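Local coordinates for flavoprotein (Thermotoga maritima, PDB 5V8S) that probably transfers electrons through bound FMN to a di-iron centre, as expected of a flavo di-iron oxidoreductase, at residues A80-I84 against V85-E89; E200-L203 against P204-K208; N392-E395 against R396-E399. The protein carries 1 engineered substitution. All coordinates share one frame; numbering follows the deposited sequence.

In the fold
Following the chain, contact 1 (80-84 with 85-89) comes first, where helix 74-82 gives way to the loop before strand 92-94 in the metallo-beta-lactamase-like half. Contact 2 (200-203 with 204-208) lies within helix 196-214 of the same half, its centre about 33 Å from that of contact 1. Contact 3 (392-395 with 396-399) starts helix 395-409 in the flavodoxin-like half; its centre is about 69 Å from that of contact 1, across the chain's centre. The three follow in series without nesting or crossing. Each is local: contact 1 turns the chain out of a helix against strands 26-34 and 50-59, contact 2 spans a proline kink beside helix 248-260, and contact 3 joins a loop to a helix packed on helix 278-292.

Contact 1: residues A80-I84 against V85-E89; sequences ALSKI and VDPKE
Val85, just beyond helix 74-82, meets Leu81 through both backbone and side chain. Among the polar contacts, Val85 N donates to Leu81 O at 3.1 Å, approaching nearly along the C=O axis although the N-H is bent to 137°. The same oxygen accepts from Ile84 N, so two successive amides grip one carbonyl. A CA-H...O contact joins Ser82 CA to Val85 O at 3.3 Å. Beyond it, Asp86 OD1 accepts from Lys88 N at 3.0 Å, on its anti side and tilted from the carboxylate plane.

The apolar contacts centre on Val85, whose CG1 sits between its own backbone N and carbonyl carbon (chi1 67°). This branch runs beside the Leu81 side chain, CG1 lying 3.8 Å from Leu81 CD1. Leu56 of strand 50-59 packs against both Ile84 and Val85. A separate van der Waals contact sets a proline methylene against a hydroxyl: Pro87 CG lies 3.5 Å from Ser82 OG, which is hydrogen-bonded to Ile78 O one turn back.

The arrangement is a helix-to-strand connection of the metallo-beta-lactamase-like domain, with an Asx turn at Asp86 leading into the 3-10 segment 87-89.

Contact 2: residues E200-L203 against P204-K208; sequences ERYL and PHVTK
Tyr202 and Val206, one turn apart on helix 196-214, meet through a CH-pi contact beside a proline kink. Val206 CG2 stands over one face of the phenol ring, 3.6 Å from the Tyr202 ring centroid and 24° off the normal. It is shifted toward the rim, with Tyr202 CE2 its nearest ring atom at 3.3 Å. A chi1 of 176°, with CG anti to the backbone N, swings the tyrosine ring alongside the turn that carries Val206.

Around this pair the backbone is rearranged by Pro204, whose nitrogen has no hydrogen to give. Its CD instead abuts Glu200 O at 3.3 Å, where a regular helix would place an N-H. The bond to the preceding turn is also missing at His205, whose N makes a weak bond to Tyr202 O. Val206 N restores the helical pattern with a bond of 3.1 Å to that oxygen, and Thr207 N continues it to Leu203 O at 2.9 Å.

Farther out, Tyr202 OH accepts a hydrogen bond from Leu242 N, tying the ring to the loop after strand 235-238. The Tyr202 side chain lies about 11 Å from the bound mu-oxo-diiron centre. Glu48 takes His205 ND1 and shares Lys208 NZ with Glu312. The imidazole presents its edge to the turn before, with His205 CD2 lying 3.3 Å from Arg201 O in the ring plane.

Contact 3: residues N392-E395 against R396-E399; sequences NMDE and RKIE
Met393 reaches forward from the loop so that its methyl group packs on Ile398 in the first turn of helix 395-409. The CE of Met393 lies 3.6 Å from Ile398 CG1, the two side chains crossing at about a right angle. With CG anti to the backbone N (chi1 179°) and a bend at chi2, the methionine chain brings its methyl group to the inner side of the helix. Ile398 is buried, and beyond the methionine it packs on Val282, Lys285 and Ala286 of helix 278-292.

Asp394 is the N-cap of helix 395-409, the C-terminal helix of the flavodoxin-like domain. Its OD1 accepts from Arg396 N at 3.0 Å, the amide coming from above the carboxylate plane, 63° out of it. Asp394 O takes Lys397 N at 3.0 Å, so one residue receives two of the first amides through its side chain and its carbonyl. One step on, Glu399 N bonds to Glu395 O at 3.1 Å with a nearly straight N-H of 168°, while Ile398 N adds a weak bond to the same oxygen.

The outer side is looser. Asp394 and Arg396 run side by side and point the same way, but their charged ends do not meet: Asp394 OD2 and Arg396 NE are 6.0 Å apart. Lys397 crosses the aspartate at a slant and leaves its NZ 4.6 Å from Asp394 OD2, beyond a salt bridge, with a weak, long ion pair to Glu400. Glu399 turns instead to helix 278-292, where its OE1 is hydrogen-bonded to Ser289 OG.

Contact 1: residues A80-I84 against V85-E89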
loop_
_atom_site.group_PDB
_atom_site.type_symbol
_atom_site.label_atom_id
_atom_site.label_comp_id
_atom_site.label_asym_id
_atom_site.label_seq_id
_atom_site.Cartn_x
_atom_site.Cartn_y
_atom_site.Cartn_z
ATOM N N ALA A 80 4.916 -34.610 -13.143
ATOM C CA ALA A 80 5.130 -34.217 -14.534
ATOM C C ALA A 80 6.495 -34.673 -15.028
ATOM O O ALA A 80 6.621 -35.185 -16.148
ATOM C CB ALA A 80 5.005 -32.704 -14.691
ATOM N N LEU A 81 7.529 -34.497 -14.202
ATOM C CA LEU A 81 8.871 -34.928 -14.579
ATOM C C LEU A 81 8.910 -36.423 -14.886
ATOM O O LEU A 81 9.584 -36.858 -15.833
ATOM C CB LEU A 81 9.831 -34.601 -13.434
ATOM C CG LEU A 81 11.297 -34.980 -13.622
ATOM C CD1 LEU A 81 11.902 -34.241 -14.807
ATOM C CD2 LEU A 81 12.062 -34.682 -12.353
ATOM N N SER A 82 8.199 -37.225 -14.091
ATOM C CA SER A 82 8.247 -38.675 -14.232
ATOM C C SER A 82 7.617 -39.151 -15.531
ATOM O O SER A 82 7.817 -40.309 -15.914
ATOM C CB SER A 82 7.524 -39.340 -13.061
ATOM O OG SER A 82 8.143 -39.023 -11.823
ATOM N N LYS A 83 6.844 -38.304 -16.203
ATOM C CA LYS A 83 6.249 -38.703 -17.469
ATOM C C LYS A 83 7.249 -38.653 -18.614
ATOM O O LYS A 83 7.030 -39.309 -19.641
ATOM C CB LYS A 83 5.028 -37.832 -17.784
ATOM C CG LYS A 83 3.887 -37.960 -16.773
ATOM C CD LYS A 83 2.692 -37.109 -17.186
ATOM C CE LYS A 83 1.613 -37.059 -16.112
ATOM N NZ LYS A 83 0.455 -36.195 -16.516
ATOM N N ILE A 84 8.351 -37.920 -18.455
ATOM C CA ILE A 84 9.351 -37.790 -19.511
ATOM C C ILE A 84 10.693 -38.419 -19.161
ATOM O O ILE A 84 11.546 -38.550 -20.054
ATOM C CB ILE A 84 9.533 -36.323 -19.948
ATOM C CG1 ILE A 84 10.007 -35.474 -18.772
ATOM C CG2 ILE A 84 8.232 -35.785 -20.504
ATOM C CD1 ILE A 84 10.381 -34.073 -19.153
ATOM N N VAL A 85 10.915 -38.814 -17.907
ATOM C CA VAL A 85 12.146 -39.494 -17.529
ATOM C C VAL A 85 11.912 -40.195 -16.203
ATOM O O VAL A 85 11.171 -39.702 -15.346
ATOM C CB VAL A 85 13.336 -38.501 -17.458
ATOM C CG1 VAL A 85 13.148 -37.500 -16.316
ATOM C CG2 VAL A 85 14.644 -39.240 -17.298
ATOM N N ASP A 86 12.534 -41.355 -16.039
ATOM C CA ASP A 86 12.634 -41.943 -14.714
ATOM C C ASP A 86 13.541 -41.037 -13.895
ATOM O O ASP A 86 14.722 -40.896 -14.239
ATOM C CB ASP A 86 13.236 -43.344 -14.818
ATOM C CG ASP A 86 13.190 -44.111 -13.500
ATOM O OD1 ASP A 86 13.279 -43.487 -12.420
ATOM O OD2 ASP A 86 13.078 -45.354 -13.550
ATOM N N PRO A 87 13.047 -40.376 -12.848
ATOM C CA PRO A 87 13.921 -39.465 -12.085
ATOM C C PRO A 87 15.214 -40.113 -11.629
ATOM O O PRO A 87 16.237 -39.432 -11.483
ATOM C CB PRO A 87 13.036 -39.044 -10.904
ATOM C CG PRO A 87 11.633 -39.210 -11.416
ATOM C CD PRO A 87 11.677 -40.411 -12.314
ATOM N N LYS A 88 15.203 -41.428 -11.424
ATOM C CA LYS A 88 16.408 -42.136 -11.019
ATOM C C LYS A 88 17.509 -42.046 -12.068
ATOM O O LYS A 88 18.678 -42.286 -11.746
ATOM C CB LYS A 88 16.061 -43.598 -10.755
ATOM C CG LYS A 88 15.186 -43.795 -9.549
ATOM C CD LYS A 88 15.052 -45.262 -9.202
ATOM C CE LYS A 88 14.259 -46.007 -10.273
ATOM N NZ LYS A 88 14.013 -47.419 -9.896
ATOM N N GLU A 89 17.165 -41.707 -13.308
ATOM C CA GLU A 89 18.134 -41.548 -14.383
ATOM C C GLU A 89 18.627 -40.114 -14.518
ATOM O O GLU A 89 19.406 -39.822 -15.426
ATOM C CB GLU A 89 17.517 -41.987 -15.717
ATOM C CG GLU A 89 16.853 -43.364 -15.699
ATOM C CD GLU A 89 17.812 -44.497 -16.008
ATOM O OE1 GLU A 89 18.915 -44.234 -16.542
ATOM O OE2 GLU A 89 17.455 -45.663 -15.721
#

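Contact 2: residues E200-L203 against P204-K208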
loop_
_atom_site.group_PDB
_atom_site.type_symbol
_atom_site.label_atom_id
_atom_site.label_comp_id
_atom_site.label_asym_id
_atom_site.label_seq_id
_atom_site.Cartn_x
_atom_site.Cartn_y
_atom_site.Cartn_z
ATOM N N GLU A 200 2.996 -9.321 -28.884
ATOM C CA GLU A 200 2.682 -7.916 -28.626
ATOM C C GLU A 200 1.920 -7.738 -27.322
ATOM O O GLU A 200 2.161 -6.772 -26.593
ATOM C CB GLU A 200 1.891 -7.321 -29.790
ATOM C CG GLU A 200 2.752 -7.146 -31.027
ATOM C CD GLU A 200 1.979 -6.658 -32.242
ATOM O OE1 GLU A 200 0.963 -5.960 -32.059
ATOM O OE2 GLU A 200 2.392 -6.973 -33.384
ATOM N N ARG A 201 0.974 -8.630 -27.017
ATOM C CA ARG A 201 0.269 -8.563 -25.745
ATOM C C ARG A 201 1.190 -8.892 -24.579
ATOM O O ARG A 201 0.951 -8.436 -23.466
ATOM C CB ARG A 201 -0.904 -9.535 -25.819
ATOM C CG ARG A 201 -1.620 -9.843 -24.584
ATOM C CD ARG A 201 -2.762 -10.837 -24.868
ATOM N NE ARG A 201 -3.036 -11.032 -26.300
ATOM C CZ ARG A 201 -3.193 -12.218 -26.883
ATOM N NH1 ARG A 201 -3.134 -13.346 -26.170
ATOM N NH2 ARG A 201 -3.424 -12.274 -28.187
ATOM N N TYR A 202 2.213 -9.722 -24.810
ATOM C CA TYR A 202 3.079 -10.215 -23.742
ATOM C C TYR A 202 4.098 -9.171 -23.290
ATOM O O TYR A 202 4.401 -9.080 -22.096
ATOM C CB TYR A 202 3.776 -11.488 -24.232
ATOM C CG TYR A 202 4.794 -12.079 -23.278
ATOM C CD1 TYR A 202 4.438 -12.484 -21.998
ATOM C CD2 TYR A 202 6.117 -12.283 -23.677
ATOM C CE1 TYR A 202 5.355 -13.040 -21.141
ATOM C CE2 TYR A 202 7.055 -12.850 -22.811
ATOM C CZ TYR A 202 6.659 -13.214 -21.537
ATOM O OH TYR A 202 7.576 -13.789 -20.681
ATOM N N LEU A 203 4.654 -8.388 -24.206
ATOM C CA LEU A 203 5.797 -7.552 -23.841
ATOM C C LEU A 203 5.504 -6.562 -22.714
ATOM O O LEU A 203 6.389 -6.354 -21.864
ATOM C CB LEU A 203 6.404 -6.892 -25.087
ATOM C CG LEU A 203 7.245 -7.864 -25.933
ATOM C CD1 LEU A 203 7.567 -7.236 -27.271
ATOM C CD2 LEU A 203 8.515 -8.241 -25.217
ATOM N N PRO A 204 4.338 -5.928 -22.630
ATOM C CA PRO A 204 4.084 -5.059 -21.469
ATOM C C PRO A 204 4.148 -5.806 -20.148
ATOM O O PRO A 204 4.541 -5.224 -19.130
ATOM C CB PRO A 204 2.691 -4.485 -21.752
ATOM C CG PRO A 204 2.557 -4.569 -23.247
ATOM C CD PRO A 204 3.280 -5.818 -23.650
ATOM N N HIS A 205 3.785 -7.091 -20.135
ATOM C CA HIS A 205 3.939 -7.893 -18.926
ATOM C C HIS A 205 5.397 -8.254 -18.654
ATOM O O HIS A 205 5.749 -8.521 -17.496
ATOM C CB HIS A 205 3.064 -9.139 -18.994
ATOM C CG HIS A 205 1.603 -8.832 -19.118
ATOM N ND1 HIS A 205 0.797 -8.600 -18.024
ATOM C CD2 HIS A 205 0.812 -8.688 -20.209
ATOM C CE1 HIS A 205 -0.429 -8.322 -18.440
ATOM N NE2 HIS A 205 -0.446 -8.369 -19.761
ATOM N N VAL A 206 6.241 -8.270 -19.691
ATOM C CA VAL A 206 7.683 -8.369 -19.483
ATOM C C VAL A 206 8.198 -7.097 -18.832
ATOM O O VAL A 206 8.958 -7.147 -17.865
ATOM C CB VAL A 206 8.400 -8.653 -20.816
ATOM C CG1 VAL A 206 9.917 -8.624 -20.618
ATOM C CG2 VAL A 206 7.946 -9.985 -21.361
ATOM N N THR A 207 7.752 -5.934 -19.318
ATOM C CA THR A 207 8.181 -4.685 -18.700
ATOM C C THR A 207 7.792 -4.652 -17.228
ATOM O O THR A 207 8.589 -4.246 -16.374
ATOM C CB THR A 207 7.550 -3.504 -19.427
ATOM O OG1 THR A 207 7.974 -3.549 -20.792
ATOM C CG2 THR A 207 8.009 -2.195 -18.798
ATOM N N LYS A 208 6.564 -5.067 -16.919
ATOM C CA LYS A 208 6.106 -5.092 -15.533
ATOM C C LYS A 208 7.002 -5.971 -14.667
ATOM O O LYS A 208 7.347 -5.597 -13.541
ATOM C CB LYS A 208 4.666 -5.595 -15.506
ATOM C CG LYS A 208 3.961 -5.492 -14.167
ATOM C CD LYS A 208 2.537 -6.037 -14.336
ATOM C CE LYS A 208 1.742 -6.110 -13.068
ATOM N NZ LYS A 208 0.366 -6.635 -13.342
#

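Contact 3: residues N392-E395 against R396-E399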
loop_
_atom_site.group_PDB
_atom_site.type_symbol
_atom_site.label_atom_id
_atom_site.label_comp_id
_atom_site.label_asym_id
_atom_site.label_seq_id
_atom_site.Cartn_x
_atom_site.Cartn_y
_atom_site.Cartn_z
ATOM N N ASN A 392 -9.541 29.852 -5.981
ATOM C CA ASN A 392 -8.853 30.874 -6.759
ATOM C C ASN A 392 -7.694 30.313 -7.581
ATOM O O ASN A 392 -6.771 31.055 -7.923
ATOM C CB ASN A 392 -8.314 31.948 -5.826
ATOM C CG ASN A 392 -7.343 31.383 -4.821
ATOM O OD1 ASN A 392 -7.346 30.177 -4.565
ATOM N ND2 ASN A 392 -6.508 32.241 -4.242
ATOM N N MET A 393 -7.707 29.024 -7.883
ATOM C CA MET A 393 -6.643 28.456 -8.700
ATOM C C MET A 393 -6.575 29.166 -10.050
ATOM O O MET A 393 -7.605 29.374 -10.698
ATOM C CB MET A 393 -6.930 26.978 -8.922
ATOM C CG MET A 393 -5.896 26.294 -9.775
ATOM S SD MET A 393 -4.330 26.123 -8.887
ATOM C CE MET A 393 -3.229 25.625 -10.222
ATOM N N ASP A 394 -5.353 29.504 -10.484
ATOM C CA ASP A 394 -5.106 30.187 -11.757
ATOM C C ASP A 394 -4.790 29.147 -12.824
ATOM O O ASP A 394 -3.697 28.570 -12.835
ATOM C CB ASP A 394 -3.938 31.159 -11.613
ATOM C CG ASP A 394 -3.680 31.970 -12.883
ATOM O OD1 ASP A 394 -4.456 31.838 -13.856
ATOM O OD2 ASP A 394 -2.696 32.744 -12.900
ATOM N N GLU A 395 -5.735 28.919 -13.738
ATOM C CA GLU A 395 -5.509 27.935 -14.800
ATOM C C GLU A 395 -4.264 28.261 -15.631
ATOM O O GLU A 395 -3.627 27.355 -16.191
ATOM C CB GLU A 395 -6.764 27.821 -15.678
ATOM C CG GLU A 395 -7.069 29.040 -16.558
ATOM C CD GLU A 395 -7.636 30.254 -15.796
ATOM O OE1 GLU A 395 -7.910 30.154 -14.571
ATOM O OE2 GLU A 395 -7.814 31.319 -16.434
ATOM N N ARG A 396 -3.893 29.541 -15.709
ATOM C CA ARG A 396 -2.702 29.948 -16.442
ATOM C C ARG A 396 -1.442 29.259 -15.916
ATOM O O ARG A 396 -0.538 28.915 -16.695
ATOM C CB ARG A 396 -2.592 31.472 -16.343
ATOM C CG ARG A 396 -1.476 32.092 -17.099
ATOM C CD ARG A 396 -1.660 33.598 -17.256
ATOM N NE ARG A 396 -1.014 33.988 -18.491
ATOM C CZ ARG A 396 -1.619 34.072 -19.671
ATOM N NH1 ARG A 396 -2.920 33.849 -19.788
ATOM N NH2 ARG A 396 -0.909 34.401 -20.737
ATOM N N LYS A 397 -1.360 29.038 -14.602
ATOM C CA LYS A 397 -0.193 28.374 -14.035
ATOM C C LYS A 397 -0.122 26.914 -14.455
ATOM O O LYS A 397 0.975 26.364 -14.571
ATOM C CB LYS A 397 -0.223 28.448 -12.508
ATOM C CG LYS A 397 0.127 29.819 -11.948
ATOM C CD LYS A 397 1.634 29.989 -11.829
ATOM C CE LYS A 397 2.010 31.351 -11.255
ATOM N NZ LYS A 397 1.821 32.454 -12.240
ATOM N N ILE A 398 -1.272 26.268 -14.651
ATOM C CA ILE A 398 -1.272 24.892 -15.133
ATOM C C ILE A 398 -0.742 24.850 -16.560
ATOM O O ILE A 398 0.111 24.028 -16.908
ATOM C CB ILE A 398 -2.688 24.293 -15.058
ATOM C CG1 ILE A 398 -3.277 24.413 -13.637
ATOM C CG2 ILE A 398 -2.646 22.829 -15.570
ATOM C CD1 ILE A 398 -4.704 23.912 -13.515
ATOM N N GLU A 399 -1.263 25.729 -17.408
ATOM C CA GLU A 399 -0.813 25.786 -18.793
ATOM C C GLU A 399 0.676 26.097 -18.878
ATOM O O GLU A 399 1.381 25.545 -19.733
ATOM C CB GLU A 399 -1.645 26.827 -19.548
ATOM C CG GLU A 399 -2.863 26.229 -20.245
ATOM C CD GLU A 399 -2.479 25.388 -21.466
ATOM O OE1 GLU A 399 -3.134 24.354 -21.726
ATOM O OE2 GLU A 399 -1.518 25.770 -22.172
#